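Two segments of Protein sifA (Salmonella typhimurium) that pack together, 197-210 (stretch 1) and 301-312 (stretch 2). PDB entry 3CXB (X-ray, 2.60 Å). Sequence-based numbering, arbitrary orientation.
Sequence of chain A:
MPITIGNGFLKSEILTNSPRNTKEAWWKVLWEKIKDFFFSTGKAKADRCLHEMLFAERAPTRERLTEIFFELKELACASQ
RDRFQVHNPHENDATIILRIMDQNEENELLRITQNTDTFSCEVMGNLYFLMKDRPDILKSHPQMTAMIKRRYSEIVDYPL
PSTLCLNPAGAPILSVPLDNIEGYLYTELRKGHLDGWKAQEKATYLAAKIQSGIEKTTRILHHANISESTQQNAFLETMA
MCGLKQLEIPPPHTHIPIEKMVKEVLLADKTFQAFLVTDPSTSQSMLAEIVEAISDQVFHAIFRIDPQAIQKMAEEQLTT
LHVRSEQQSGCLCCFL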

# COMPACT_ATOMS: atom_id res chain seq x y z
N TRP A 197 16.55 -10.02 2.46
CA TRP A 197 15.79 -9.99 1.21
C TRP A 197 15.10 -8.63 1.00
O TRP A 197 14.90 -8.20 -0.14
CB TRP A 197 14.76 -11.13 1.20
CG TRP A 197 13.36 -10.66 1.20
CD1 TRP A 197 12.73 -9.93 2.18
CD2 TRP A 197 12.41 -10.80 0.14
NE1 TRP A 197 11.46 -9.60 1.79
CE2 TRP A 197 11.23 -10.12 0.54
CE3 TRP A 197 12.44 -11.43 -1.10
CZ2 TRP A 197 10.10 -10.06 -0.27
CZ3 TRP A 197 11.31 -11.36 -1.91
CH2 TRP A 197 10.15 -10.68 -1.48
N LYS A 198 14.75 -7.97 2.10
CA LYS A 198 14.09 -6.67 2.04
C LYS A 198 14.96 -5.63 1.37
O LYS A 198 14.46 -4.74 0.69
CB LYS A 198 13.74 -6.19 3.45
CG LYS A 198 12.68 -7.01 4.14
CD LYS A 198 12.30 -6.35 5.44
CE LYS A 198 11.32 -7.18 6.24
NZ LYS A 198 11.04 -6.54 7.56
N ALA A 199 16.26 -5.73 1.58
CA ALA A 199 17.19 -4.78 0.98
C ALA A 199 17.28 -5.03 -0.51
O ALA A 199 17.48 -4.11 -1.31
CB ALA A 199 18.55 -4.91 1.64
N GLN A 200 17.12 -6.29 -0.89
CA GLN A 200 17.20 -6.68 -2.29
C GLN A 200 15.94 -6.25 -3.03
O GLN A 200 16.00 -5.42 -3.94
CB GLN A 200 17.36 -8.21 -2.40
CG GLN A 200 17.52 -8.72 -3.83
CD GLN A 200 18.75 -8.14 -4.53
OE1 GLN A 200 19.88 -8.29 -4.06
NE2 GLN A 200 18.53 -7.49 -5.67
N GLU A 201 14.82 -6.82 -2.62
CA GLU A 201 13.51 -6.53 -3.21
C GLU A 201 13.28 -5.03 -3.31
O GLU A 201 12.83 -4.53 -4.33
CB GLU A 201 12.42 -7.20 -2.37
CG GLU A 201 11.02 -7.18 -2.96
CD GLU A 201 10.94 -7.89 -4.30
OE1 GLU A 201 11.49 -9.01 -4.41
OE2 GLU A 201 10.30 -7.34 -5.23
N LYS A 202 13.61 -4.32 -2.24
CA LYS A 202 13.42 -2.89 -2.23
C LYS A 202 14.13 -2.20 -3.39
O LYS A 202 13.55 -1.34 -4.05
CB LYS A 202 13.89 -2.31 -0.90
CG LYS A 202 13.66 -0.81 -0.75
CD LYS A 202 14.02 -0.37 0.66
CE LYS A 202 13.86 1.14 0.86
NZ LYS A 202 14.25 1.52 2.25
N ALA A 203 15.38 -2.56 -3.66
CA ALA A 203 16.10 -1.92 -4.76
C ALA A 203 15.60 -2.43 -6.10
O ALA A 203 15.25 -1.64 -6.97
CB ALA A 203 17.60 -2.16 -4.62
N THR A 204 15.57 -3.75 -6.26
CA THR A 204 15.13 -4.37 -7.50
C THR A 204 13.79 -3.86 -7.99
O THR A 204 13.66 -3.33 -9.10
CB THR A 204 15.01 -5.90 -7.34
OG1 THR A 204 16.30 -6.45 -7.07
CG2 THR A 204 14.44 -6.54 -8.62
N TYR A 205 12.78 -4.03 -7.14
CA TYR A 205 11.41 -3.63 -7.44
C TYR A 205 11.32 -2.15 -7.80
O TYR A 205 10.85 -1.78 -8.87
CB TYR A 205 10.53 -3.94 -6.22
CG TYR A 205 9.04 -4.01 -6.51
CD1 TYR A 205 8.28 -2.85 -6.64
CD2 TYR A 205 8.40 -5.25 -6.66
CE1 TYR A 205 6.91 -2.92 -6.90
CE2 TYR A 205 7.04 -5.33 -6.92
CZ TYR A 205 6.30 -4.16 -7.03
OH TYR A 205 4.95 -4.24 -7.25
N LEU A 206 11.80 -1.29 -6.91
CA LEU A 206 11.72 0.13 -7.15
C LEU A 206 12.47 0.61 -8.39
O LEU A 206 11.95 1.45 -9.13
CB LEU A 206 12.18 0.89 -5.90
CG LEU A 206 11.18 0.82 -4.74
CD1 LEU A 206 11.76 1.39 -3.46
CD2 LEU A 206 9.94 1.61 -5.13
N ALA A 207 13.68 0.10 -8.63
CA ALA A 207 14.44 0.54 -9.80
C ALA A 207 13.69 0.11 -11.07
O ALA A 207 13.66 0.86 -12.06
CB ALA A 207 15.86 -0.03 -9.79
N ALA A 208 13.06 -1.06 -11.03
CA ALA A 208 12.29 -1.54 -12.18
C ALA A 208 11.10 -0.60 -12.43
O ALA A 208 10.74 -0.33 -13.59
CB ALA A 208 11.80 -2.93 -11.93
N LYS A 209 10.48 -0.13 -11.35
CA LYS A 209 9.34 0.78 -11.43
C LYS A 209 9.83 2.10 -12.04
O LYS A 209 9.17 2.70 -12.90
CB LYS A 209 8.77 1.03 -10.04
CG LYS A 209 7.26 1.05 -9.96
CD LYS A 209 6.69 -0.25 -10.46
CE LYS A 209 5.24 -0.42 -10.00
NZ LYS A 209 4.55 -1.51 -10.76
N ILE A 210 11.00 2.53 -11.60
CA ILE A 210 11.56 3.78 -12.10
C ILE A 210 11.83 3.65 -13.59
O ILE A 210 11.66 4.61 -14.34
CB ILE A 210 12.86 4.17 -11.36
CG1 ILE A 210 12.53 4.50 -9.90
CG2 ILE A 210 13.46 5.40 -12.01
CD1 ILE A 210 13.71 4.57 -8.98
N ALA A 301 2.88 -2.77 1.66
CA ALA A 301 2.59 -3.31 2.98
C ALA A 301 3.90 -3.49 3.73
O ALA A 301 4.00 -3.21 4.93
CB ALA A 301 1.88 -4.63 2.83
N ILE A 302 4.93 -3.93 3.00
CA ILE A 302 6.24 -4.18 3.60
C ILE A 302 7.09 -2.95 3.83
O ILE A 302 7.47 -2.65 4.95
CB ILE A 302 7.06 -5.19 2.76
CG1 ILE A 302 6.37 -6.55 2.75
CG2 ILE A 302 8.48 -5.32 3.33
CD1 ILE A 302 6.85 -7.43 1.65
N PHE A 303 7.38 -2.22 2.76
CA PHE A 303 8.23 -1.05 2.87
C PHE A 303 7.51 0.24 3.21
O PHE A 303 8.16 1.26 3.52
CB PHE A 303 9.04 -0.86 1.58
CG PHE A 303 9.73 -2.11 1.12
CD1 PHE A 303 9.03 -3.08 0.40
CD2 PHE A 303 11.05 -2.36 1.48
CE1 PHE A 303 9.63 -4.27 0.06
CE2 PHE A 303 11.65 -3.56 1.14
CZ PHE A 303 10.94 -4.52 0.43
N ARG A 304 6.18 0.21 3.18
CA ARG A 304 5.38 1.39 3.46
C ARG A 304 5.80 2.52 2.53
O ARG A 304 6.05 3.66 2.96
CB ARG A 304 5.53 1.84 4.91
CG ARG A 304 4.26 2.46 5.46
CD ARG A 304 3.04 1.52 5.27
NE ARG A 304 3.31 0.13 5.68
CZ ARG A 304 3.53 -0.26 6.94
NH1 ARG A 304 3.79 -1.53 7.20
NH2 ARG A 304 3.48 0.61 7.94
N ILE A 305 5.89 2.18 1.25
CA ILE A 305 6.25 3.08 0.18
C ILE A 305 5.29 2.77 -0.95
O ILE A 305 4.95 1.61 -1.18
CB ILE A 305 7.67 2.80 -0.34
CG1 ILE A 305 8.69 3.17 0.71
CG2 ILE A 305 7.91 3.56 -1.66
CD1 ILE A 305 10.10 3.15 0.18
N ASP A 306 4.85 3.79 -1.65
CA ASP A 306 3.93 3.55 -2.74
C ASP A 306 4.76 3.41 -4.02
O ASP A 306 5.29 4.39 -4.55
CB ASP A 306 2.93 4.72 -2.83
CG ASP A 306 1.87 4.52 -3.89
OD1 ASP A 306 0.97 5.39 -3.99
OD2 ASP A 306 1.92 3.51 -4.64
N PRO A 307 4.90 2.18 -4.51
CA PRO A 307 5.67 1.94 -5.72
C PRO A 307 5.22 2.79 -6.91
O PRO A 307 6.03 3.11 -7.78
CB PRO A 307 5.49 0.44 -5.95
CG PRO A 307 4.20 0.12 -5.22
CD PRO A 307 4.37 0.93 -3.97
N GLN A 308 3.94 3.16 -6.94
CA GLN A 308 3.41 3.98 -8.05
C GLN A 308 3.81 5.43 -7.87
O GLN A 308 3.99 6.17 -8.85
CB GLN A 308 1.89 3.88 -8.14
CG GLN A 308 1.39 2.60 -8.76
CD GLN A 308 1.87 2.41 -10.18
OE1 GLN A 308 1.41 3.07 -11.11
NE2 GLN A 308 2.80 1.49 -10.37
N ALA A 309 3.93 5.84 -6.62
CA ALA A 309 4.32 7.21 -6.33
C ALA A 309 5.73 7.39 -6.87
O ALA A 309 6.05 8.42 -7.45
CB ALA A 309 4.31 7.45 -4.85
N ILE A 310 6.57 6.37 -6.67
CA ILE A 310 7.94 6.45 -7.15
C ILE A 310 7.97 6.52 -8.68
O ILE A 310 8.66 7.36 -9.26
CB ILE A 310 8.79 5.26 -6.65
CG1 ILE A 310 9.16 5.47 -5.17
CG2 ILE A 310 10.10 5.17 -7.44
CD1 ILE A 310 7.99 5.72 -4.26
N GLN A 311 7.20 5.65 -9.33
CA GLN A 311 7.15 5.65 -10.78
C GLN A 311 6.79 7.04 -11.29
O GLN A 311 7.32 7.48 -12.30
CB GLN A 311 6.11 4.65 -11.28
CG GLN A 311 6.19 4.41 -12.78
CD GLN A 311 5.17 3.38 -13.26
OE1 GLN A 311 3.97 3.64 -13.25
NE2 GLN A 311 5.64 2.21 -13.66
N LYS A 312 5.91 7.73 -10.58
CA LYS A 312 5.49 9.07 -11.01
C LYS A 312 6.59 10.09 -10.88
O LYS A 312 6.81 10.85 -11.82
CB LYS A 312 4.28 9.57 -10.22
CG LYS A 312 2.99 8.85 -10.53
CD LYS A 312 1.83 9.41 -9.72
CE LYS A 312 0.55 8.59 -9.90
NZ LYS A 312 -0.61 9.18 -9.16

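The two stretches are held together by packing alone: no hydrogen bond crosses between them, and 671 Å² of surface is buried where a continuous helix, 197-210, lies against a segment that ends one helix, turns, and begins another. The second of these, 307-312, runs at 43° to the long helix with an axis-to-axis approach of 8.6 Å, close enough for side chains to interlock.

At the first end of the contact Phe-303 does most of the work. Its CA-to-CB bond points toward the long helix, and with chi1 at -49° (m) and chi2 at 81° the ring reaches the backbone between successive turns. Its CE2 lies 3.1 Å from Lys-198 O, which sits at the ring edge, where the slightly positive C-H groups of an aromatic ring suit a carbonyl oxygen. That oxygen also accepts the helical hydrogen bond from Lys-202 N. The same CE2 comes within 3.3 Å of Lys-202 CB, while Phe-303 CZ is 4.1 Å from Glu-201 CB. Glu-201 starts toward the partner, but its t, p conformation leads the carboxylate away to a hydrogen bond elsewhere in the structure, leaving its CB to meet the ring.

Lysine serves well along this border because its long methylene chain is apolar while its amine can remain apart. Lys-202 is extended, t at all four chi angles, and its CE passes 4.3 Å from Ile-305 CD1. Lys-198, m followed by three t angles, brings its CE to 4.5 Å from Ile-302 CG2.

Between the helical parts, Arg-304 adopts positive phi and turns the chain; its NH1 donates to Ala-301 O at 2.8 Å, tying its side chain back over the helix just ended. Asp-306 then caps the next helix: with chi1 t, its OD2 accepts from Gln-308 N at 3.1 Å, satisfying an amide that has no helical carbonyl before it. Pro-307 suits the first turn, since its ring fixes phi near the helical value and its missing amide hydrogen costs no bond there. It also offers a compact apolar surface, with CB 3.8 Å from CE1 at the edge of the Tyr-205 ring.

Leu-206, in the common m, t rotamer, starts sideways but brings its end nearer the partner. Its CD1 is 4.4 Å from Ile-305 CD1, and its CD2 is 3.9 Å from Ile-310 CG1, so the side chain spans the turn and the following helix. Ile-310 is m, p, and its CG2 branch meets Ile-210 CG1 at 3.5 Å. These branched aliphatic residues fill space without leaving polar groups unpaired.

Lys-209 is the bent exception among the lysines. With chi1 at -138°, between wells, and chi2 p, the bend lies near the root; chi3 and chi4 are t, so the outer chain runs straight past Pro-307 and Gln-308 at the start of the second helix: CG is 3.2 Å from Pro-307 O, and CE is 3.1 Å from Gln-308 NE2. Lys-209 NZ and Gln-308 NE2, 3.5 Å apart, are both donors and do not bond each other; each is hydrogen-bonded elsewhere in the structure.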